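Local coordinates for protein homospermidine synthase (Legionella pneumophila subsp. pneumophila str. Philadelphia 1, PDB 2PH5) that binds NAD and probably acts as a homospermidine synthase, a transferase that makes the polyamine homospermidine, at residues 165-170 and 359-364; 206-211 and 320-325; 241-246 and 263-268; 269-274 and 290-295; 274-279 and 467-472. One frame throughout, in Å; residues are numbered along the deposited sequence.

Interaction 1 of 5, residues 165-170 and 359-364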
# COMPACT_ATOMS: atom_id res chain seq x y z
N HIS A 165 10.17 26.25 -12.06
CA HIS A 165 9.63 26.99 -13.19
C HIS A 165 8.11 26.90 -13.26
O HIS A 165 7.47 27.81 -13.80
CB HIS A 165 10.24 26.50 -14.50
CG HIS A 165 11.73 26.61 -14.52
ND1 HIS A 165 12.55 25.55 -14.82
CD2 HIS A 165 12.55 27.65 -14.23
CE1 HIS A 165 13.81 25.93 -14.71
NE2 HIS A 165 13.84 27.20 -14.35
N PHE A 166 7.53 25.82 -12.74
CA PHE A 166 6.08 25.69 -12.76
C PHE A 166 5.46 26.65 -11.74
O PHE A 166 4.39 27.20 -11.98
CB PHE A 166 5.63 24.25 -12.44
CG PHE A 166 5.83 23.26 -13.58
CD1 PHE A 166 5.82 23.68 -14.91
CD2 PHE A 166 5.96 21.90 -13.31
CE1 PHE A 166 5.94 22.76 -15.95
CE2 PHE A 166 6.08 20.96 -14.35
CZ PHE A 166 6.07 21.39 -15.67
N ILE A 167 6.13 26.85 -10.62
CA ILE A 167 5.59 27.75 -9.61
C ILE A 167 5.50 29.18 -10.15
O ILE A 167 4.48 29.84 -9.98
CB ILE A 167 6.44 27.70 -8.32
CG1 ILE A 167 6.08 26.44 -7.53
CG2 ILE A 167 6.20 28.96 -7.47
CD1 ILE A 167 6.94 26.18 -6.30
N LYS A 168 6.55 29.63 -10.82
CA LYS A 168 6.55 30.98 -11.38
C LYS A 168 5.46 31.11 -12.44
O LYS A 168 4.77 32.13 -12.51
CB LYS A 168 7.90 31.30 -12.03
CG LYS A 168 9.05 31.48 -11.06
CD LYS A 168 10.33 31.72 -11.84
CE LYS A 168 11.50 32.07 -10.94
NZ LYS A 168 12.67 32.47 -11.77
N GLU A 169 5.31 30.09 -13.27
CA GLU A 169 4.30 30.13 -14.32
C GLU A 169 2.91 30.26 -13.70
O GLU A 169 2.11 31.09 -14.12
CB GLU A 169 4.38 28.88 -15.20
CG GLU A 169 3.43 28.88 -16.40
CD GLU A 169 3.87 29.79 -17.53
OE1 GLU A 169 4.38 30.89 -17.26
OE2 GLU A 169 3.70 29.40 -18.71
N ALA A 170 2.65 29.44 -12.69
CA ALA A 170 1.36 29.46 -12.01
C ALA A 170 1.12 30.80 -11.33
O ALA A 170 0.02 31.35 -11.37
CB ALA A 170 1.29 28.33 -10.98
N LEU A 359 3.09 15.33 -12.83
CA LEU A 359 3.99 16.10 -11.98
C LEU A 359 3.61 17.57 -12.08
O LEU A 359 3.45 18.09 -13.18
CB LEU A 359 5.43 15.92 -12.43
CG LEU A 359 6.44 16.86 -11.76
CD1 LEU A 359 6.44 16.60 -10.27
CD2 LEU A 359 7.85 16.63 -12.35
N GLY A 360 3.46 18.23 -10.94
CA GLY A 360 3.10 19.63 -10.96
C GLY A 360 3.11 20.26 -9.58
O GLY A 360 3.47 19.62 -8.60
N VAL A 361 2.71 21.53 -9.52
CA VAL A 361 2.66 22.27 -8.27
C VAL A 361 1.27 22.80 -7.96
O VAL A 361 0.57 23.31 -8.84
CB VAL A 361 3.63 23.47 -8.28
CG1 VAL A 361 5.06 22.97 -8.16
CG2 VAL A 361 3.45 24.26 -9.56
N LEU A 362 0.88 22.68 -6.71
CA LEU A 362 -0.42 23.12 -6.27
C LEU A 362 -0.27 24.36 -5.41
O LEU A 362 0.41 24.33 -4.38
CB LEU A 362 -1.08 22.00 -5.48
CG LEU A 362 -2.53 22.17 -5.00
CD1 LEU A 362 -3.42 22.41 -6.21
CD2 LEU A 362 -2.96 20.91 -4.23
N LEU A 363 -0.87 25.47 -5.84
CA LEU A 363 -0.81 26.71 -5.06
C LEU A 363 -2.18 26.91 -4.42
O LEU A 363 -3.18 26.96 -5.12
CB LEU A 363 -0.48 27.90 -5.95
CG LEU A 363 0.98 27.94 -6.38
CD1 LEU A 363 1.29 26.75 -7.29
CD2 LEU A 363 1.25 29.24 -7.10
N MSE A 364 -2.21 27.01 -3.09
CA MSE A 364 -3.46 27.20 -2.35
C MSE A 364 -3.50 28.52 -1.58
O MSE A 364 -2.46 29.00 -1.11
CB MSE A 364 -3.66 26.04 -1.36
CG MSE A 364 -3.72 24.66 -2.00
SE MSE A 364 -3.01 23.26 -0.84
CE MSE A 364 -1.17 23.29 -1.45
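Phe166 and Val361 give up the most surface where helix 158-176 lies on strand 352-364, and they meet close to the two backbones. Val361 CG2 sits 3.6 Å from Phe166 CB, so this methyl rests on the root of the aromatic side chain and not on its ring. Phe166 CG is anti to its own carbonyl carbon (chi1 -75°), and the ring continues toward the start of segment 359-364. There CE2 comes within a loose 4.1 Å of Leu359 O, and CD2 approaches Gly360 CA obliquely. The second methyl of Val361 is taken up by Ile167: the two side chains cross at about a right angle, with Ile167 CG1 3.7 Å from Val361 CG1.

This is helix-on-sheet packing in an alpha/beta domain of the saccharopine dehydrogenase C-terminal family, the helix covering a mixed sheet in which 202-213 and 370-378 flank strand 352-364. The short axes pass 8.0 Å apart at a crossing angle of -45°. Val361 and Leu363 point toward the helix, and Leu362 between them points away.

Farther along, Leu363 places both of its methyls against one small residue, CD1 and CD2 each 4.0 Å from Ala170 CB. Tyr371 and Tyr373 of the adjacent strand also touch Ala170, and Ile427 of helix 423-430 packs against Phe166. At the other end Leu359 touches Ala158 and Asn159, two residues that bind NAD.

Interaction 2 of 5, residues 206-211 and 320-325; sequences AEQDSQ and AYNPCP
Glu207 and Tyr321 lie side by side on neighbouring parallel strands, 202-213 and 311-322, of the mixed sheet in the saccharopine dehydrogenase C-terminal family domain. In both, CG is anti to the backbone N (chi1 178° and -174°), and the side chains point the same way; Glu207 CD is 3.6 Å from Tyr321 CE2, with carboxylate and ring planes 55° apart. Beneath them the backbones are tied by a weak bond from Glu207 N to Ala320 O, a bond from Asn322 N to Glu207 O, and a straighter one from Asp209 N to Asn322 O (2.9 Å). On the other sheet face the side chains of Gln208 and Asn322 cross, Gln208 CG lying against Asn322 CB and OD1.

A water gathers the polar ends: it is 2.6 Å from Glu207 OE2 and also bonds to Asp209 OD2 and to Tyr321 OH, standing in the plane of the ring at its edge. Outside partners fix the same groups, Tyr319 OH on Glu207 OE1, Trp226 NE1 on Tyr321 OH and Thr225 OG1 on Asp209 OD2. Glu207 also approaches the NAD-binding Asn159, and its side chain is about 7 Å from the bound NAD.

Past the strands, Cys324 is the N-cap of helix 325-336, and its CB lies 3.6 Å from Asp209 OD1. Across the dimer, Pro325 packs on Leu329 of the second subunit. Asp209 is held in an Asx turn: its OD1 accepts from Gln211 N at 3.1 Å and also from Gln211 NE2 at 2.8 Å.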
# COMPACT_ATOMS: atom_id res chain seq x y z
N ALA A 206 2.74 18.40 -6.11
CA ALA A 206 1.80 17.28 -6.15
C ALA A 206 2.02 16.44 -7.40
O ALA A 206 1.84 16.91 -8.52
CB ALA A 206 0.37 17.81 -6.11
N GLU A 207 2.41 15.19 -7.18
CA GLU A 207 2.67 14.27 -8.27
C GLU A 207 1.96 12.95 -8.02
O GLU A 207 1.86 12.50 -6.88
CB GLU A 207 4.18 14.02 -8.43
CG GLU A 207 4.54 13.02 -9.52
CD GLU A 207 6.04 12.75 -9.61
OE1 GLU A 207 6.82 13.49 -8.96
OE2 GLU A 207 6.45 11.81 -10.34
N GLN A 208 1.48 12.35 -9.09
CA GLN A 208 0.80 11.08 -8.98
C GLN A 208 1.17 10.21 -10.17
O GLN A 208 0.77 10.48 -11.30
CB GLN A 208 -0.70 11.33 -8.93
CG GLN A 208 -1.43 10.39 -8.01
CD GLN A 208 -2.68 11.02 -7.44
OE1 GLN A 208 -3.56 10.33 -6.93
NE2 GLN A 208 -2.76 12.35 -7.53
N ASP A 209 1.95 9.17 -9.89
CA ASP A 209 2.42 8.21 -10.89
C ASP A 209 1.42 7.07 -10.97
O ASP A 209 1.22 6.34 -9.99
CB ASP A 209 3.79 7.66 -10.46
CG ASP A 209 4.58 7.07 -11.63
OD1 ASP A 209 3.98 6.42 -12.51
OD2 ASP A 209 5.81 7.26 -11.64
N SER A 210 0.80 6.92 -12.13
CA SER A 210 -0.18 5.85 -12.35
C SER A 210 0.33 4.80 -13.34
O SER A 210 -0.45 4.00 -13.85
CB SER A 210 -1.50 6.44 -12.88
OG SER A 210 -1.35 7.05 -14.15
N GLN A 211 1.63 4.78 -13.61
CA GLN A 211 2.15 3.79 -14.54
C GLN A 211 2.04 2.38 -13.96
O GLN A 211 2.57 2.11 -12.89
CB GLN A 211 3.61 4.14 -14.91
CG GLN A 211 3.72 5.55 -15.51
CD GLN A 211 5.15 6.01 -15.73
OE1 GLN A 211 5.78 5.69 -16.75
NE2 GLN A 211 5.67 6.77 -14.76
N ALA A 320 4.05 16.19 -1.85
CA ALA A 320 2.88 15.31 -1.65
C ALA A 320 2.98 14.30 -2.80
O ALA A 320 2.37 14.49 -3.86
CB ALA A 320 1.58 16.12 -1.76
N TYR A 321 3.75 13.25 -2.58
CA TYR A 321 4.02 12.23 -3.60
C TYR A 321 3.22 10.94 -3.51
O TYR A 321 3.02 10.39 -2.43
CB TYR A 321 5.51 11.86 -3.56
CG TYR A 321 5.98 10.92 -4.65
CD1 TYR A 321 6.92 9.93 -4.38
CD2 TYR A 321 5.57 11.08 -5.98
CE1 TYR A 321 7.44 9.12 -5.38
CE2 TYR A 321 6.09 10.27 -7.00
CZ TYR A 321 7.02 9.29 -6.69
OH TYR A 321 7.55 8.50 -7.69
N ASN A 322 2.79 10.46 -4.66
CA ASN A 322 2.06 9.21 -4.74
C ASN A 322 2.71 8.50 -5.92
O ASN A 322 2.41 8.80 -7.08
CB ASN A 322 0.58 9.46 -5.03
CG ASN A 322 -0.25 8.20 -4.89
OD1 ASN A 322 -1.42 8.17 -5.26
ND2 ASN A 322 0.34 7.15 -4.34
N PRO A 323 3.63 7.57 -5.63
CA PRO A 323 4.36 6.80 -6.64
C PRO A 323 3.48 5.81 -7.40
O PRO A 323 2.29 5.69 -7.13
CB PRO A 323 5.44 6.10 -5.82
CG PRO A 323 4.71 5.79 -4.56
CD PRO A 323 3.95 7.08 -4.27
N CYS A 324 4.08 5.12 -8.36
CA CYS A 324 3.34 4.15 -9.15
C CYS A 324 2.93 3.00 -8.22
O CYS A 324 3.67 2.65 -7.30
CB CYS A 324 4.22 3.62 -10.28
SG CYS A 324 5.63 2.70 -9.69
N PRO A 325 1.76 2.40 -8.46
CA PRO A 325 1.30 1.30 -7.60
C PRO A 325 2.37 0.29 -7.19
O PRO A 325 2.32 -0.24 -6.07
CB PRO A 325 0.15 0.67 -8.41
CG PRO A 325 0.33 1.21 -9.81
CD PRO A 325 0.85 2.60 -9.59
O HOH W 1 7.04 9.27 -10.21
O HOH W 2 6.82 5.48 -9.17

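Interaction 3 of 5, residues 241-246 and 263-268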
# COMPACT_ATOMS: atom_id res chain seq x y z
N ILE A 241 9.65 20.19 6.09
CA ILE A 241 8.59 21.11 5.69
C ILE A 241 8.92 22.60 5.82
O ILE A 241 9.44 23.04 6.85
CB ILE A 241 7.32 20.84 6.52
CG1 ILE A 241 7.02 19.34 6.56
CG2 ILE A 241 6.15 21.60 5.94
CD1 ILE A 241 5.99 18.95 7.60
N GLY A 242 8.61 23.37 4.78
CA GLY A 242 8.83 24.81 4.83
C GLY A 242 7.67 25.36 5.63
O GLY A 242 6.52 25.26 5.20
N TRP A 243 7.95 25.94 6.80
CA TRP A 243 6.87 26.46 7.64
C TRP A 243 6.33 27.81 7.19
O TRP A 243 7.04 28.81 7.21
CB TRP A 243 7.34 26.56 9.09
CG TRP A 243 6.22 26.34 10.07
CD1 TRP A 243 5.95 27.10 11.18
CD2 TRP A 243 5.26 25.28 10.06
NE1 TRP A 243 4.88 26.57 11.86
CE2 TRP A 243 4.44 25.45 11.20
CE3 TRP A 243 5.02 24.19 9.21
CZ2 TRP A 243 3.38 24.58 11.50
CZ3 TRP A 243 3.97 23.33 9.51
CH2 TRP A 243 3.16 23.53 10.65
N GLY A 244 5.06 27.84 6.79
CA GLY A 244 4.45 29.07 6.35
C GLY A 244 4.02 29.95 7.52
O GLY A 244 3.67 29.44 8.58
N THR A 245 4.04 31.26 7.31
CA THR A 245 3.64 32.20 8.36
C THR A 245 2.16 32.14 8.73
O THR A 245 1.77 32.65 9.78
CB THR A 245 4.00 33.65 7.96
OG1 THR A 245 3.68 33.86 6.58
CG2 THR A 245 5.48 33.92 8.18
N HIS A 246 1.33 31.51 7.91
CA HIS A 246 -0.09 31.41 8.23
C HIS A 246 -0.38 30.29 9.21
O HIS A 246 -1.38 30.34 9.93
CB HIS A 246 -0.94 31.18 6.98
CG HIS A 246 -0.98 29.74 6.55
ND1 HIS A 246 0.11 29.10 6.00
CD2 HIS A 246 -1.96 28.81 6.64
CE1 HIS A 246 -0.20 27.83 5.78
NE2 HIS A 246 -1.45 27.63 6.16
N CYS A 263 13.62 28.45 8.05
CA CYS A 263 12.32 28.23 7.43
C CYS A 263 11.79 26.80 7.54
O CYS A 263 10.59 26.57 7.40
CB CYS A 263 12.38 28.58 5.95
SG CYS A 263 13.34 27.36 5.00
N ALA A 264 12.68 25.84 7.78
CA ALA A 264 12.28 24.43 7.85
C ALA A 264 11.88 23.88 9.21
O ALA A 264 12.38 24.29 10.26
CB ALA A 264 13.36 23.54 7.25
N ILE A 265 10.97 22.92 9.15
CA ILE A 265 10.47 22.26 10.33
C ILE A 265 10.59 20.77 10.01
O ILE A 265 10.52 20.37 8.84
CB ILE A 265 8.99 22.67 10.58
CG1 ILE A 265 8.41 21.86 11.73
CG2 ILE A 265 8.16 22.48 9.32
CD1 ILE A 265 6.92 22.09 11.92
N TYR A 266 10.82 19.96 11.02
CA TYR A 266 10.95 18.53 10.78
C TYR A 266 9.98 17.76 11.63
O TYR A 266 9.41 18.28 12.58
CB TYR A 266 12.39 18.08 11.06
CG TYR A 266 13.39 18.71 10.13
CD1 TYR A 266 13.78 20.04 10.29
CD2 TYR A 266 13.90 18.01 9.03
CE1 TYR A 266 14.63 20.67 9.39
CE2 TYR A 266 14.75 18.63 8.11
CZ TYR A 266 15.11 19.95 8.30
OH TYR A 266 15.92 20.58 7.38
N LEU A 267 9.77 16.51 11.25
CA LEU A 267 8.87 15.62 11.96
C LEU A 267 9.68 14.38 12.34
O LEU A 267 10.56 13.97 11.59
CB LEU A 267 7.69 15.24 11.06
CG LEU A 267 6.33 15.90 11.29
CD1 LEU A 267 6.46 17.40 11.50
CD2 LEU A 267 5.43 15.60 10.10
N SER A 268 9.40 13.81 13.50
CA SER A 268 10.11 12.62 13.96
C SER A 268 9.97 11.48 12.95
O SER A 268 10.96 11.01 12.39
CB SER A 268 9.58 12.15 15.32
OG SER A 268 9.55 13.22 16.25
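Cys263 starts the contact with its carbonyl: Cys263 O accepts from Trp243 N at 2.8 Å, the donor lying nearly along the C=O axis. The Cys263 side chain packs on Ile297, Thr300 and Asn301 of helix 295-302. Ala264 comes next, in a non-hydrogen-bonded pair with Gly242, and its methyl lies on the face that Ile297 covers.

Ile265 has the largest share of the buried surface, closely followed by Ile241. Its backbone forms a hydrogen-bonded pair with Ile241, in which Ile241 N reaches Ile265 O at 2.9 Å in the carbonyl plane; the return bond, Ile265 N to Ile241 O, rests on a less certain oxygen position. The two strands are antiparallel members of a small three-stranded sheet, with 264-267 in the middle between 238-242 and 254-255. Ile265 CG1 is anti to the backbone N (chi1 174°), and CD1 follows through an extended chi2 (-173°). This CD1 makes a CH-pi contact with Trp243, 3.9 Å from the centroid of the six-membered ring and only 9° off its normal. Trp250 meets Trp243 edge-to-face and also contacts Ile265.

Tyr266 points away from segment 241-246, and its ring meets His257 edge-to-face. Leu267 returns to the Ile265 side, its CD2 4.2 Å from Ile241 CD1, while Ile241 also packs on His318 of strand 311-322.

Interaction 4 of 5, residues 269-274 and 290-295; sequences RPSAGV and LITHAE
Ser271 reaches across to the chain at 290-292, at the base of the antiparallel hairpin formed by strands 275-278 and 286-289. Segment 269-274 leads into the first strand through a short 3-10 turn at 271-273, and segment 290-295 leaves the second, so the contact joins the two ends of the hairpin.

Starting from the backbone, Ser271 CB comes first and is 3.1 Å from Leu290 O, a close approach of carbon to carbonyl oxygen. The same CB is 3.5 Å from Thr292 CG2. One bond farther, OG stands between the backbone N and the carbonyl carbon (chi1 70°) and lies 3.6 Å from Ile291 CA. Its hydrogen bond is made outside these segments, with Glu234 O, the carbonyl that Thr292 OG1 also reaches weakly. Serine and threonine thus converge on the end of helix 228-236.

Around this residue, Ile291 CD1 comes back to 4.2 Å from Ala272 CA, although the side chain of Ile291 sets out away from segment 269-274. The turn itself is closed by Gly273 N bonding to Pro270 O at 2.7 Å and by Val274 N bonding to Ser271 O. Pro270 packs on Tyr454 of the second subunit. Val274 and Leu290 extend the hairpin pairing beyond its strands: their side chains lie alongside one another, with CG1 of Val274 3.8 Å from CD2 of Leu290, and Leu290 N donates to Val274 O at 2.9 Å, tilted 24° from the carbonyl plane.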
# COMPACT_ATOMS: atom_id res chain seq x y z
N ARG A 269 8.74 11.04 12.73
CA ARG A 269 8.45 9.95 11.80
C ARG A 269 9.13 10.12 10.43
O ARG A 269 9.36 11.24 9.98
CB ARG A 269 6.93 9.85 11.63
CG ARG A 269 6.20 9.77 12.96
CD ARG A 269 4.71 9.65 12.80
NE ARG A 269 4.34 8.44 12.09
CZ ARG A 269 3.09 8.04 11.89
NH1 ARG A 269 2.08 8.77 12.37
NH2 ARG A 269 2.84 6.92 11.23
N PRO A 270 9.48 8.99 9.77
CA PRO A 270 10.13 9.03 8.45
C PRO A 270 9.14 9.61 7.44
O PRO A 270 7.93 9.42 7.59
CB PRO A 270 10.42 7.56 8.14
CG PRO A 270 10.50 6.93 9.49
CD PRO A 270 9.41 7.61 10.28
N SER A 271 9.64 10.30 6.42
CA SER A 271 8.77 10.93 5.44
C SER A 271 7.79 9.95 4.80
O SER A 271 6.62 10.29 4.54
CB SER A 271 9.60 11.65 4.36
OG SER A 271 10.29 10.74 3.52
N ALA A 272 8.25 8.72 4.57
CA ALA A 272 7.40 7.68 3.99
C ALA A 272 6.31 7.24 4.98
O ALA A 272 5.42 6.46 4.64
CB ALA A 272 8.24 6.48 3.58
N GLY A 273 6.38 7.75 6.21
CA GLY A 273 5.40 7.40 7.22
C GLY A 273 4.43 8.54 7.52
O GLY A 273 3.66 8.47 8.48
N VAL A 274 4.49 9.59 6.71
CA VAL A 274 3.64 10.76 6.86
C VAL A 274 2.83 10.97 5.57
O VAL A 274 3.40 11.04 4.48
CB VAL A 274 4.47 12.05 7.09
CG1 VAL A 274 3.55 13.20 7.47
CG2 VAL A 274 5.52 11.82 8.17
N LEU A 290 4.64 12.37 2.26
CA LEU A 290 5.34 13.64 2.45
C LEU A 290 6.85 13.42 2.35
O LEU A 290 7.61 13.75 3.26
CB LEU A 290 4.95 14.25 3.80
CG LEU A 290 5.49 15.61 4.30
CD1 LEU A 290 5.80 16.57 3.18
CD2 LEU A 290 4.45 16.20 5.24
N ILE A 291 7.26 12.82 1.23
CA ILE A 291 8.65 12.53 0.92
C ILE A 291 9.46 13.82 0.92
O ILE A 291 9.06 14.81 0.31
CB ILE A 291 8.80 11.86 -0.47
CG1 ILE A 291 8.97 10.35 -0.32
CG2 ILE A 291 10.01 12.39 -1.21
CD1 ILE A 291 7.84 9.67 0.35
N THR A 292 10.60 13.80 1.58
CA THR A 292 11.46 14.97 1.67
C THR A 292 12.17 15.30 0.35
O THR A 292 12.26 14.46 -0.54
CB THR A 292 12.52 14.73 2.74
OG1 THR A 292 13.42 13.70 2.28
CG2 THR A 292 11.88 14.25 4.03
N HIS A 293 12.66 16.54 0.22
CA HIS A 293 13.42 16.94 -0.97
C HIS A 293 14.36 18.12 -0.74
O HIS A 293 14.36 18.74 0.33
CB HIS A 293 12.50 17.23 -2.15
CG HIS A 293 12.59 16.21 -3.25
ND1 HIS A 293 13.71 16.06 -4.04
CD2 HIS A 293 11.69 15.30 -3.70
CE1 HIS A 293 13.50 15.10 -4.92
NE2 HIS A 293 12.28 14.62 -4.73
N ALA A 294 15.17 18.43 -1.75
CA ALA A 294 16.14 19.52 -1.64
C ALA A 294 15.52 20.89 -1.86
O ALA A 294 15.67 21.79 -1.03
CB ALA A 294 17.28 19.30 -2.63
N GLU A 295 14.83 21.04 -2.98
CA GLU A 295 14.21 22.31 -3.36
C GLU A 295 13.09 22.79 -2.43
O GLU A 295 12.29 23.64 -2.82
CB GLU A 295 13.68 22.22 -4.80
CG GLU A 295 14.28 23.26 -5.75
CD GLU A 295 13.71 23.19 -7.16
OE1 GLU A 295 14.08 24.04 -7.99
OE2 GLU A 295 12.90 22.29 -7.44

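Interaction 5 of 5, residues 274-279 and 467-472; sequences VMVRSW and FNIRVN
Arg277 N donates to Ile469 O at 2.9 Å, coming from 37° above the carbonyl plane, and Val276 CA adds a CA-H...O contact to the same oxygen. Two residues back on the strand, Met275 O accepts from Val471 N at 3.0 Å, so a single backbone bridge between Val276 and Arg470 is framed by one bond on each side. A water extends the seam, accepting from Met275 N at 2.7 Å and donating to Val471 O at 3.0 Å.

The side chain of Arg277 then crosses over Val471 at about a right angle. Its chain is extended from CG to NE, and the guanidinium ends with Val471 CG2 3.8 Å above its plane, over the centre. NH1 makes a weak bond to Asn468 O, 2.9 Å long but strongly bent (122°). The stronger partners of Arg277 are charged: NH2 forms a salt bridge with Glu456, and NE with Glu338 of the second subunit, which makes this arginine part of the dimer interface.

Apolar contacts fill in between, with Val276 CB 3.8 Å from Ile469 CG2 and Met275 CB against Val471 CB. Arg470 turns the other way, passing Val274 CG1 on the way to a salt bridge with Asp253.

The chain end leaving helix 466-469 is thereby laid along strand 275-278, whose other edge pairs with 286-289; Val276 packs on His318 and Ala320 of strand 311-322, and Ile469 on His204 of strand 202-213.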
# COMPACT_ATOMS: atom_id res chain seq x y z
N VAL A 274 4.49 9.59 6.71
CA VAL A 274 3.64 10.76 6.86
C VAL A 274 2.83 10.97 5.57
O VAL A 274 3.40 11.04 4.48
CB VAL A 274 4.47 12.05 7.09
CG1 VAL A 274 3.55 13.20 7.47
CG2 VAL A 274 5.52 11.82 8.17
N MSE A 275 1.51 11.06 5.69
CA MSE A 275 0.65 11.28 4.53
C MSE A 275 0.08 12.70 4.59
O MSE A 275 -0.20 13.24 5.66
CB MSE A 275 -0.50 10.27 4.54
CG MSE A 275 -0.09 8.81 4.62
SE MSE A 275 1.04 8.25 3.16
CE MSE A 275 -0.26 8.27 1.72
N VAL A 276 -0.10 13.30 3.42
CA VAL A 276 -0.67 14.64 3.35
C VAL A 276 -1.75 14.64 2.27
O VAL A 276 -1.65 13.93 1.28
CB VAL A 276 0.40 15.70 3.00
CG1 VAL A 276 1.20 16.08 4.25
CG2 VAL A 276 1.31 15.15 1.94
N ARG A 277 -2.78 15.45 2.49
CA ARG A 277 -3.90 15.59 1.58
C ARG A 277 -3.57 16.62 0.50
O ARG A 277 -3.34 17.78 0.80
CB ARG A 277 -5.14 16.05 2.34
CG ARG A 277 -5.67 15.06 3.37
CD ARG A 277 -6.90 15.58 4.11
NE ARG A 277 -7.48 14.55 4.96
CZ ARG A 277 -7.11 14.29 6.22
NH1 ARG A 277 -6.16 15.01 6.79
NH2 ARG A 277 -7.68 13.30 6.89
N SER A 278 -3.56 16.20 -0.76
CA SER A 278 -3.27 17.11 -1.85
C SER A 278 -4.23 16.89 -3.02
O SER A 278 -5.24 16.19 -2.88
CB SER A 278 -1.81 16.95 -2.29
OG SER A 278 -1.41 17.98 -3.16
N TRP A 279 -3.92 17.47 -4.17
CA TRP A 279 -4.82 17.35 -5.31
C TRP A 279 -4.10 17.30 -6.65
O TRP A 279 -3.07 17.96 -6.84
CB TRP A 279 -5.79 18.52 -5.32
CG TRP A 279 -6.85 18.42 -6.36
CD1 TRP A 279 -8.06 17.82 -6.23
CD2 TRP A 279 -6.80 18.96 -7.69
NE1 TRP A 279 -8.78 17.95 -7.39
CE2 TRP A 279 -8.03 18.65 -8.31
CE3 TRP A 279 -5.84 19.68 -8.41
CZ2 TRP A 279 -8.33 19.03 -9.62
CZ3 TRP A 279 -6.14 20.06 -9.72
CH2 TRP A 279 -7.38 19.73 -10.30
N PHE A 467 -2.56 21.54 9.89
CA PHE A 467 -3.33 20.75 10.83
C PHE A 467 -4.42 19.94 10.10
O PHE A 467 -4.76 18.83 10.52
CB PHE A 467 -3.97 21.70 11.86
CG PHE A 467 -4.58 21.01 13.05
CD1 PHE A 467 -3.78 20.41 14.01
CD2 PHE A 467 -5.95 21.00 13.22
CE1 PHE A 467 -4.35 19.81 15.14
CE2 PHE A 467 -6.53 20.40 14.33
CZ PHE A 467 -5.73 19.81 15.30
N ASN A 468 -4.96 20.49 9.01
CA ASN A 468 -6.00 19.80 8.23
C ASN A 468 -5.44 18.92 7.12
O ASN A 468 -6.05 17.91 6.74
CB ASN A 468 -6.97 20.80 7.57
CG ASN A 468 -7.70 21.67 8.58
OD1 ASN A 468 -8.30 21.17 9.53
ND2 ASN A 468 -7.65 22.98 8.35
N ILE A 469 -4.29 19.30 6.58
CA ILE A 469 -3.68 18.55 5.49
C ILE A 469 -3.02 17.25 5.94
O ILE A 469 -3.20 16.20 5.31
CB ILE A 469 -2.69 19.45 4.73
CG1 ILE A 469 -3.48 20.59 4.06
CG2 ILE A 469 -1.92 18.64 3.68
CD1 ILE A 469 -2.65 21.78 3.63
N ARG A 470 -2.26 17.29 7.03
CA ARG A 470 -1.62 16.07 7.50
C ARG A 470 -2.65 15.06 8.00
O ARG A 470 -3.47 15.37 8.86
CB ARG A 470 -0.65 16.36 8.64
CG ARG A 470 0.08 15.10 9.05
CD ARG A 470 0.71 15.26 10.37
NE ARG A 470 1.43 14.07 10.79
CZ ARG A 470 2.28 14.06 11.81
NH1 ARG A 470 2.91 12.95 12.15
NH2 ARG A 470 2.51 15.19 12.47
N VAL A 471 -2.59 13.86 7.45
CA VAL A 471 -3.50 12.79 7.81
C VAL A 471 -3.10 12.23 9.17
O VAL A 471 -2.26 11.34 9.26
CB VAL A 471 -3.47 11.68 6.75
CG1 VAL A 471 -4.39 10.53 7.15
CG2 VAL A 471 -3.88 12.25 5.41
N ASN A 472 -3.71 12.75 10.23
CA ASN A 472 -3.41 12.30 11.58
C ASN A 472 -4.21 11.06 11.93
O ASN A 472 -5.44 11.06 11.90
CB ASN A 472 -3.69 13.40 12.61
CG ASN A 472 -2.54 14.40 12.74
OD1 ASN A 472 -2.23 15.14 11.81
ND2 ASN A 472 -1.91 14.42 13.92
O HOH W 3 0.34 10.56 8.04

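How the interactions relate
All five contacts belong largely to the C-terminal family region. Interactions 1 and 2 share the mixed sheet through neighbouring strands 352-364 and 202-213, their centres about 17 Å apart, and lie nearest the cofactor. Interactions 3 and 4 follow each other in series along the chain, both nested within the loops closed by interactions 1 and 2, with centres about 12 Å apart. Interaction 5 shares Val274 with interaction 4 and crosses interactions 1, 2 and 4 in sequence, bringing the C-terminal tail back onto the hairpin, which packs on the large sheet at Ala206 and Ala320. Interactions 2, 4 and 5 also touch the second subunit, linking this core to the dimer.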